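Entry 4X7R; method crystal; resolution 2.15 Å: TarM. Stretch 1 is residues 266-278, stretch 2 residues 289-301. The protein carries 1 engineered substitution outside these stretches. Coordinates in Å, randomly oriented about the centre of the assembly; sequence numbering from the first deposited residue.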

# COMPACT_ATOMS: atom_id res chain seq x y z
N GLU A 266 8.19 -12.26 5.99
CA GLU A 266 9.19 -11.66 6.89
C GLU A 266 10.19 -12.68 7.40
O GLU A 266 11.37 -12.35 7.49
CB GLU A 266 8.53 -10.88 8.05
CG GLU A 266 7.89 -9.57 7.59
CD GLU A 266 6.57 -9.64 6.84
OE1 GLU A 266 6.01 -10.75 6.70
OE2 GLU A 266 6.07 -8.58 6.40
N LYS A 267 9.75 -13.93 7.63
CA LYS A 267 10.64 -15.00 8.12
C LYS A 267 11.72 -15.34 7.09
O LYS A 267 12.89 -15.54 7.44
CB LYS A 267 9.84 -16.25 8.50
CG LYS A 267 10.67 -17.42 9.03
CD LYS A 267 9.77 -18.49 9.64
CE LYS A 267 10.49 -19.81 9.78
NZ LYS A 267 10.48 -20.60 8.52
N TYR A 268 11.31 -15.37 5.81
CA TYR A 268 12.21 -15.62 4.68
C TYR A 268 13.24 -14.48 4.51
O TYR A 268 14.41 -14.75 4.24
CB TYR A 268 11.39 -15.87 3.40
CG TYR A 268 12.24 -16.29 2.23
CD1 TYR A 268 12.79 -17.57 2.17
CD2 TYR A 268 12.48 -15.42 1.17
CE1 TYR A 268 13.58 -17.96 1.09
CE2 TYR A 268 13.25 -15.81 0.08
CZ TYR A 268 13.80 -17.08 0.04
OH TYR A 268 14.58 -17.44 -1.03
N ILE A 269 12.82 -13.23 4.69
CA ILE A 269 13.71 -12.08 4.61
C ILE A 269 14.78 -12.18 5.73
O ILE A 269 15.98 -12.18 5.43
CB ILE A 269 12.92 -10.74 4.66
CG1 ILE A 269 11.91 -10.65 3.46
CG2 ILE A 269 13.87 -9.52 4.66
CD1 ILE A 269 10.91 -9.54 3.58
N ILE A 270 14.33 -12.31 6.99
CA ILE A 270 15.19 -12.42 8.17
C ILE A 270 16.19 -13.56 8.06
O ILE A 270 17.39 -13.34 8.29
CB ILE A 270 14.35 -12.55 9.47
CG1 ILE A 270 13.50 -11.29 9.72
CG2 ILE A 270 15.24 -12.88 10.67
CD1 ILE A 270 12.35 -11.52 10.84
N GLU A 271 15.72 -14.76 7.71
CA GLU A 271 16.59 -15.94 7.56
C GLU A 271 17.67 -15.80 6.51
O GLU A 271 18.73 -16.41 6.63
CB GLU A 271 15.75 -17.19 7.36
CG GLU A 271 15.13 -17.65 8.67
CD GLU A 271 14.16 -18.81 8.60
OE1 GLU A 271 13.59 -19.06 7.52
OE2 GLU A 271 13.96 -19.47 9.65
N ASN A 272 17.43 -14.94 5.51
CA ASN A 272 18.36 -14.66 4.42
C ASN A 272 19.17 -13.35 4.56
O ASN A 272 19.87 -12.97 3.62
CB ASN A 272 17.60 -14.71 3.08
CG ASN A 272 17.31 -16.14 2.72
OD1 ASN A 272 18.22 -16.95 2.57
ND2 ASN A 272 16.06 -16.52 2.77
N ALA A 273 19.10 -12.69 5.75
CA ALA A 273 19.77 -11.40 6.02
C ALA A 273 21.27 -11.44 5.77
O ALA A 273 21.82 -10.49 5.22
CB ALA A 273 19.49 -10.95 7.45
N ASN A 274 21.91 -12.55 6.17
CA ASN A 274 23.36 -12.73 6.01
C ASN A 274 23.81 -12.89 4.57
O ASN A 274 24.99 -12.76 4.30
CB ASN A 274 23.87 -13.86 6.90
CG ASN A 274 23.90 -13.52 8.36
OD1 ASN A 274 23.51 -12.44 8.80
ND2 ASN A 274 24.37 -14.45 9.16
N LYS A 275 22.88 -13.14 3.65
CA LYS A 275 23.18 -13.34 2.23
C LYS A 275 23.01 -12.05 1.41
O LYS A 275 23.30 -12.07 0.22
CB LYS A 275 22.33 -14.48 1.65
CG LYS A 275 22.62 -15.84 2.30
CD LYS A 275 21.91 -16.97 1.58
CE LYS A 275 22.09 -18.29 2.29
NZ LYS A 275 21.27 -18.37 3.54
N ILE A 276 22.56 -10.93 2.03
CA ILE A 276 22.37 -9.63 1.36
C ILE A 276 23.12 -8.54 2.13
O ILE A 276 23.83 -8.85 3.10
CB ILE A 276 20.86 -9.30 1.08
CG1 ILE A 276 20.01 -9.22 2.37
CG2 ILE A 276 20.24 -10.28 0.04
CD1 ILE A 276 18.66 -8.57 2.24
N ASN A 277 22.97 -7.26 1.74
CA ASN A 277 23.69 -6.23 2.47
C ASN A 277 23.09 -5.91 3.84
O ASN A 277 23.81 -5.47 4.73
CB ASN A 277 23.93 -4.99 1.61
CG ASN A 277 24.68 -5.29 0.35
OD1 ASN A 277 24.13 -5.87 -0.58
ND2 ASN A 277 25.93 -4.87 0.30
N GLY A 278 21.81 -6.22 4.03
CA GLY A 278 21.18 -5.97 5.31
C GLY A 278 19.68 -6.01 5.32
O GLY A 278 19.01 -5.75 4.31
N ASP A 289 14.92 -8.63 19.36
CA ASP A 289 14.03 -9.80 19.33
C ASP A 289 14.41 -10.72 18.18
O ASP A 289 14.52 -11.92 18.38
CB ASP A 289 12.55 -9.38 19.19
CG ASP A 289 11.99 -8.75 20.44
OD1 ASP A 289 12.61 -8.89 21.51
OD2 ASP A 289 10.90 -8.16 20.36
N ILE A 290 14.72 -10.15 17.02
CA ILE A 290 15.11 -10.95 15.85
C ILE A 290 16.43 -11.68 16.10
O ILE A 290 16.54 -12.86 15.80
CB ILE A 290 15.12 -10.07 14.57
CG1 ILE A 290 13.67 -9.75 14.12
CG2 ILE A 290 15.93 -10.73 13.44
CD1 ILE A 290 13.54 -8.74 12.99
N LEU A 291 17.43 -10.96 16.61
CA LEU A 291 18.76 -11.49 16.89
C LEU A 291 18.71 -12.62 17.92
O LEU A 291 19.47 -13.58 17.79
CB LEU A 291 19.73 -10.37 17.34
CG LEU A 291 20.14 -9.33 16.28
CD1 LEU A 291 21.00 -8.25 16.90
CD2 LEU A 291 20.86 -9.97 15.11
N ASN A 292 17.81 -12.53 18.92
CA ASN A 292 17.65 -13.55 19.94
C ASN A 292 17.01 -14.81 19.42
O ASN A 292 17.46 -15.89 19.79
CB ASN A 292 16.93 -13.02 21.18
CG ASN A 292 17.68 -11.92 21.89
OD1 ASN A 292 18.91 -11.86 21.86
ND2 ASN A 292 16.96 -10.99 22.52
N GLN A 293 16.00 -14.66 18.52
CA GLN A 293 15.19 -15.70 17.88
C GLN A 293 15.82 -16.37 16.65
O GLN A 293 15.46 -17.52 16.37
CB GLN A 293 13.86 -15.09 17.41
CG GLN A 293 12.78 -14.90 18.48
CD GLN A 293 11.75 -13.80 18.19
OE1 GLN A 293 11.92 -12.92 17.29
NE2 GLN A 293 10.69 -13.79 19.01
N PHE A 294 16.65 -15.65 15.85
CA PHE A 294 17.21 -16.15 14.57
C PHE A 294 18.75 -16.22 14.53
O PHE A 294 19.42 -15.44 15.21
CB PHE A 294 16.68 -15.29 13.40
CG PHE A 294 15.19 -15.37 13.18
CD1 PHE A 294 14.32 -14.50 13.84
CD2 PHE A 294 14.64 -16.32 12.31
CE1 PHE A 294 12.93 -14.58 13.65
CE2 PHE A 294 13.25 -16.40 12.11
CZ PHE A 294 12.41 -15.53 12.79
N ASP A 295 19.29 -17.15 13.71
CA ASP A 295 20.75 -17.31 13.52
C ASP A 295 21.25 -16.41 12.35
O ASP A 295 21.69 -16.93 11.31
CB ASP A 295 21.14 -18.80 13.29
CG ASP A 295 22.65 -19.06 13.24
OD1 ASP A 295 23.41 -18.26 13.82
OD2 ASP A 295 23.06 -20.07 12.61
N VAL A 296 21.14 -15.07 12.53
CA VAL A 296 21.54 -14.03 11.56
C VAL A 296 22.18 -12.84 12.28
O VAL A 296 21.89 -12.63 13.45
CB VAL A 296 20.41 -13.58 10.60
CG1 VAL A 296 20.11 -14.64 9.55
CG2 VAL A 296 19.14 -13.17 11.36
N GLU A 297 23.04 -12.08 11.59
CA GLU A 297 23.70 -10.91 12.19
C GLU A 297 23.32 -9.58 11.53
O GLU A 297 23.19 -8.57 12.23
CB GLU A 297 25.22 -11.10 12.17
CG GLU A 297 25.73 -12.01 13.28
CD GLU A 297 27.15 -12.52 13.14
OE1 GLU A 297 27.74 -12.39 12.04
OE2 GLU A 297 27.67 -13.11 14.12
N ASN A 298 23.12 -9.59 10.17
CA ASN A 298 22.81 -8.45 9.30
C ASN A 298 21.46 -7.76 9.52
O ASN A 298 20.77 -7.48 8.53
CB ASN A 298 22.93 -8.88 7.83
CG ASN A 298 24.26 -8.65 7.18
OD1 ASN A 298 25.25 -8.31 7.81
ND2 ASN A 298 24.31 -8.86 5.87
N ILE A 299 21.10 -7.46 10.76
CA ILE A 299 19.87 -6.78 11.15
C ILE A 299 20.26 -5.39 11.64
O ILE A 299 21.08 -5.26 12.54
CB ILE A 299 19.08 -7.59 12.23
CG1 ILE A 299 18.98 -9.10 11.89
CG2 ILE A 299 17.72 -6.95 12.52
CD1 ILE A 299 18.20 -9.53 10.52
N PHE A 300 19.68 -4.37 11.05
CA PHE A 300 20.01 -3.00 11.40
C PHE A 300 18.76 -2.22 11.72
O PHE A 300 17.73 -2.45 11.10
CB PHE A 300 20.78 -2.33 10.22
CG PHE A 300 22.02 -3.09 9.79
CD1 PHE A 300 23.18 -3.03 10.55
CD2 PHE A 300 22.01 -3.89 8.65
CE1 PHE A 300 24.33 -3.73 10.15
CE2 PHE A 300 23.15 -4.59 8.25
CZ PHE A 300 24.30 -4.51 9.01
N THR A 301 18.83 -1.36 12.74
CA THR A 301 17.69 -0.53 13.10
C THR A 301 17.84 0.80 12.39
O THR A 301 18.86 1.47 12.54
CB THR A 301 17.60 -0.31 14.62
OG1 THR A 301 17.30 -1.56 15.25
CG2 THR A 301 16.54 0.74 14.99
O HOH W 1 26.98 -6.23 5.92

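Past the end of a helix, backbone carbonyls and side chains can both bind a neighbouring loop, while apolar packing continues; this contact in TarM illustrates both modes in succession. Along the helix of stretch 1, K267 makes a light contact, its CG lying 4.1 Å from F294 CE2. One turn on, I270 points toward stretch 2 and sets its CG2 over one face of the F294 ring, 3.8 Å from the centroid and 20° off the normal, a CH-pi contact. I270 CG2 also lies 3.6 Å from I290 CG2 and 4.0 Å from V296 CG2, so this one methyl is shared among four apolar side chains, with I299 CD1 the most distant at 4.5 Å. E271 adds its aliphatic portion, CG to F294 CD2 at 3.9 Å.

Beyond the helix, A273 packs its CB 3.6 Å from I299 CD1, while its carbonyl O accepts a hydrogen bond from N298 ND2 (3.0 Å). N274 accepts as well: its OD1 takes hydrogen bonds from two successive backbone amides, E297 N at 2.9 Å and N298 N at 3.2 Å, both nearly linear. One side-chain oxygen thus engages the loop preceding the strand. At G278, CA makes a CA-H...O contact with N298 O (3.6 Å) and meets the F300 ring edge-on; a CB here would clash with F300 CE2.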